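Side-chain contact in ribonuclease S-3 (Pyrus pyrifolia, PDB 1IQQ), which cleaves RNA as a T2-family ribonuclease of the pistil, where it is responsible for gametophytic self-incompatibility: residues A[54-59]-A[79-84]. Sequence-based numbering, arbitrary orientation.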
loop_
_atom_site.group_PDB
_atom_site.type_symbol
_atom_site.label_atom_id
_atom_site.label_comp_id
_atom_site.label_asym_id
_atom_site.label_seq_id
_atom_site.Cartn_x
_atom_site.Cartn_y
_atom_site.Cartn_z
ATOM N N ARG A 54 -16.984 9.285 -13.940
ATOM C CA ARG A 54 -17.627 7.978 -13.967
ATOM C C ARG A 54 -18.215 7.590 -12.612
ATOM O O ARG A 54 -17.757 8.036 -11.560
ATOM C CB ARG A 54 -16.566 6.904 -14.370
ATOM C CG ARG A 54 -15.923 7.154 -15.751
ATOM C CD ARG A 54 -16.987 6.933 -16.888
ATOM N NE ARG A 54 -16.432 7.480 -18.132
ATOM C CZ ARG A 54 -15.500 6.888 -18.881
ATOM N NH1 ARG A 54 -14.994 5.686 -18.544
ATOM N NH2 ARG A 54 -15.030 7.531 -19.951
ATOM N N LYS A 55 -19.199 6.708 -12.641
ATOM C CA LYS A 55 -19.864 6.220 -11.439
ATOM C C LYS A 55 -19.355 4.801 -11.189
ATOM O O LYS A 55 -19.205 3.979 -12.132
ATOM C CB LYS A 55 -21.407 6.176 -11.673
ATOM C CG LYS A 55 -21.969 7.538 -11.891
ATOM C CD LYS A 55 -23.506 7.505 -12.029
ATOM C CE LYS A 55 -24.055 8.882 -12.435
ATOM N NZ LYS A 55 -24.738 9.672 -11.350
ATOM N N ARG A 56 -19.048 4.509 -9.926
ATOM C CA ARG A 56 -18.662 3.117 -9.600
ATOM C C ARG A 56 -19.872 2.187 -9.408
ATOM O O ARG A 56 -20.889 2.581 -8.843
ATOM C CB ARG A 56 -17.835 3.049 -8.280
ATOM C CG ARG A 56 -16.532 3.812 -8.296
ATOM C CD ARG A 56 -15.769 3.615 -6.976
ATOM N NE ARG A 56 -16.477 4.174 -5.833
ATOM C CZ ARG A 56 -16.198 5.337 -5.231
ATOM N NH1 ARG A 56 -15.219 6.163 -5.636
ATOM N NH2 ARG A 56 -16.882 5.647 -4.137
ATOM N N GLU A 57 -19.737 0.916 -9.867
ATOM C CA GLU A 57 -20.796 -0.091 -9.691
ATOM C C GLU A 57 -20.657 -0.739 -8.336
ATOM O O GLU A 57 -19.570 -0.695 -7.718
ATOM C CB GLU A 57 -20.725 -1.206 -10.750
ATOM C CG GLU A 57 -21.103 -0.798 -12.149
ATOM C CD GLU A 57 -22.560 -0.409 -12.223
ATOM O OE1 GLU A 57 -23.421 -1.170 -11.706
ATOM O OE2 GLU A 57 -22.825 0.667 -12.775
ATOM N N LYS A 58 -21.733 -1.334 -7.843
ATOM C CA LYS A 58 -21.727 -1.926 -6.530
ATOM C C LYS A 58 -20.715 -3.052 -6.481
ATOM O O LYS A 58 -20.075 -3.232 -5.445
ATOM C CB LYS A 58 -23.144 -2.477 -6.164
ATOM C CG LYS A 58 -24.264 -1.444 -6.033
ATOM C CD LYS A 58 -24.269 -0.752 -4.678
ATOM C CE LYS A 58 -25.348 0.315 -4.656
ATOM N NZ LYS A 58 -25.017 1.369 -5.662
ATOM N N LEU A 59 -20.620 -3.871 -7.530
ATOM C CA LEU A 59 -19.702 -5.002 -7.490
ATOM C C LEU A 59 -18.278 -4.519 -7.286
ATOM O O LEU A 59 -17.542 -5.144 -6.526
ATOM C CB LEU A 59 -19.771 -5.853 -8.777
ATOM C CG LEU A 59 -18.738 -6.995 -8.867
ATOM C CD1 LEU A 59 -18.987 -8.052 -7.805
ATOM C CD2 LEU A 59 -18.784 -7.588 -10.295
ATOM N N LEU A 79 -16.520 8.255 0.199
ATOM C CA LEU A 79 -15.834 9.530 0.099
ATOM C C LEU A 79 -14.330 9.278 0.123
ATOM O O LEU A 79 -13.590 9.979 -0.533
ATOM C CB LEU A 79 -16.255 10.480 1.248
ATOM C CG LEU A 79 -15.620 11.865 1.146
ATOM C CD1 LEU A 79 -16.087 12.605 -0.117
ATOM C CD2 LEU A 79 -15.964 12.661 2.398
ATOM N N PHE A 80 -13.897 8.273 0.877
ATOM C CA PHE A 80 -12.467 7.862 0.977
ATOM C C PHE A 80 -11.958 7.398 -0.417
ATOM O O PHE A 80 -10.910 7.847 -0.887
ATOM C CB PHE A 80 -12.418 6.731 2.019
ATOM C CG PHE A 80 -11.146 5.902 2.049
ATOM C CD1 PHE A 80 -10.005 6.343 2.741
ATOM C CD2 PHE A 80 -11.140 4.614 1.485
ATOM C CE1 PHE A 80 -8.885 5.464 2.850
ATOM C CE2 PHE A 80 -10.074 3.776 1.596
ATOM C CZ PHE A 80 -8.929 4.178 2.276
ATOM N N TRP A 81 -12.707 6.530 -1.101
ATOM C CA TRP A 81 -12.251 6.149 -2.441
ATOM C C TRP A 81 -12.294 7.347 -3.417
ATOM O O TRP A 81 -11.374 7.479 -4.306
ATOM C CB TRP A 81 -13.115 5.033 -2.972
ATOM C CG TRP A 81 -12.953 3.748 -2.231
ATOM C CD1 TRP A 81 -11.782 3.245 -1.703
ATOM C CD2 TRP A 81 -13.990 2.848 -1.875
ATOM N NE1 TRP A 81 -12.044 2.074 -1.020
ATOM C CE2 TRP A 81 -13.392 1.812 -1.099
ATOM C CE3 TRP A 81 -15.380 2.813 -2.122
ATOM C CZ2 TRP A 81 -14.123 0.752 -0.560
ATOM C CZ3 TRP A 81 -16.130 1.743 -1.592
ATOM C CH2 TRP A 81 -15.482 0.720 -0.805
ATOM N N ASP A 82 -13.327 8.198 -3.323
ATOM C CA ASP A 82 -13.397 9.338 -4.216
ATOM C C ASP A 82 -12.089 10.161 -4.087
ATOM O O ASP A 82 -11.570 10.642 -5.139
ATOM C CB ASP A 82 -14.567 10.231 -3.794
ATOM C CG ASP A 82 -15.906 9.731 -4.270
ATOM O OD1 ASP A 82 -16.028 8.749 -5.000
ATOM O OD2 ASP A 82 -16.879 10.400 -3.916
ATOM N N LYS A 83 -11.599 10.360 -2.869
ATOM C CA LYS A 83 -10.354 11.173 -2.678
ATOM C C LYS A 83 -9.110 10.468 -3.239
ATOM O O LYS A 83 -8.184 11.141 -3.676
ATOM C CB LYS A 83 -10.114 11.530 -1.209
ATOM C CG LYS A 83 -11.265 12.389 -0.564
ATOM C CD LYS A 83 -10.880 12.672 0.911
ATOM C CE LYS A 83 -12.092 13.055 1.756
ATOM N NZ LYS A 83 -12.612 11.893 2.603
ATOM N N GLU A 84 -9.062 9.142 -3.111
ATOM C CA GLU A 84 -7.895 8.430 -3.677
ATOM C C GLU A 84 -7.861 8.611 -5.170
ATOM O O GLU A 84 -6.781 8.803 -5.749
ATOM C CB GLU A 84 -7.981 6.916 -3.338
ATOM C CG GLU A 84 -7.922 6.668 -1.771
ATOM C CD GLU A 84 -6.620 7.086 -1.119
ATOM O OE1 GLU A 84 -5.534 7.225 -1.768
ATOM O OE2 GLU A 84 -6.693 7.275 0.123
#
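Arg56 and Asp82 have the nearest CA atoms, 9.8 Å apart, between the extended lead-in to helix 58-67 and a turn of helix 77-89, which carries the catalytic Glu84, Lys87 and His88. The Arg56 side chain covers most of that distance and the Asp82 carboxylate the rest. Arg56 leaves its backbone toward helix 77-89 and bends at its third torsion (chi3 -65°), which brings the guanidinium beside Trp81 and Asp82. Arg56 NH1 donates to Asp82 OD1 at 2.8 Å, making a salt bridge. The bond is far from straight, with 134° at the hydrogen, and meets the oxygen on its anti side; the guanidinium and carboxylate planes stand 47° apart. A second, weak bond of 3.3 Å runs from Arg56 NH2 to the same Asp82 OD1. Over one guanidinium face sits Trp81 CB, 3.6 Å from Arg56 NH1, while Arg56 NH2 lies at the indole edge, 3.8 Å from Trp81 CE3, in an arrangement without cation-pi stacking. Trp81 NE1 donates a hydrogen bond to the backbone carbonyl of Trp68. The guanidinium also forms salt bridges with Glu61 and Glu99 and donates to the Asn78 carbonyl. Were Arg56 shortened to an alanine, the carboxylates of Asp82, Glu61 and Glu99 would probably lose their common cation, and a gap would be likely beside Trp81. Tying three helices together, the one cation probably offsets the acids' mutual repulsion and favours their ionised forms.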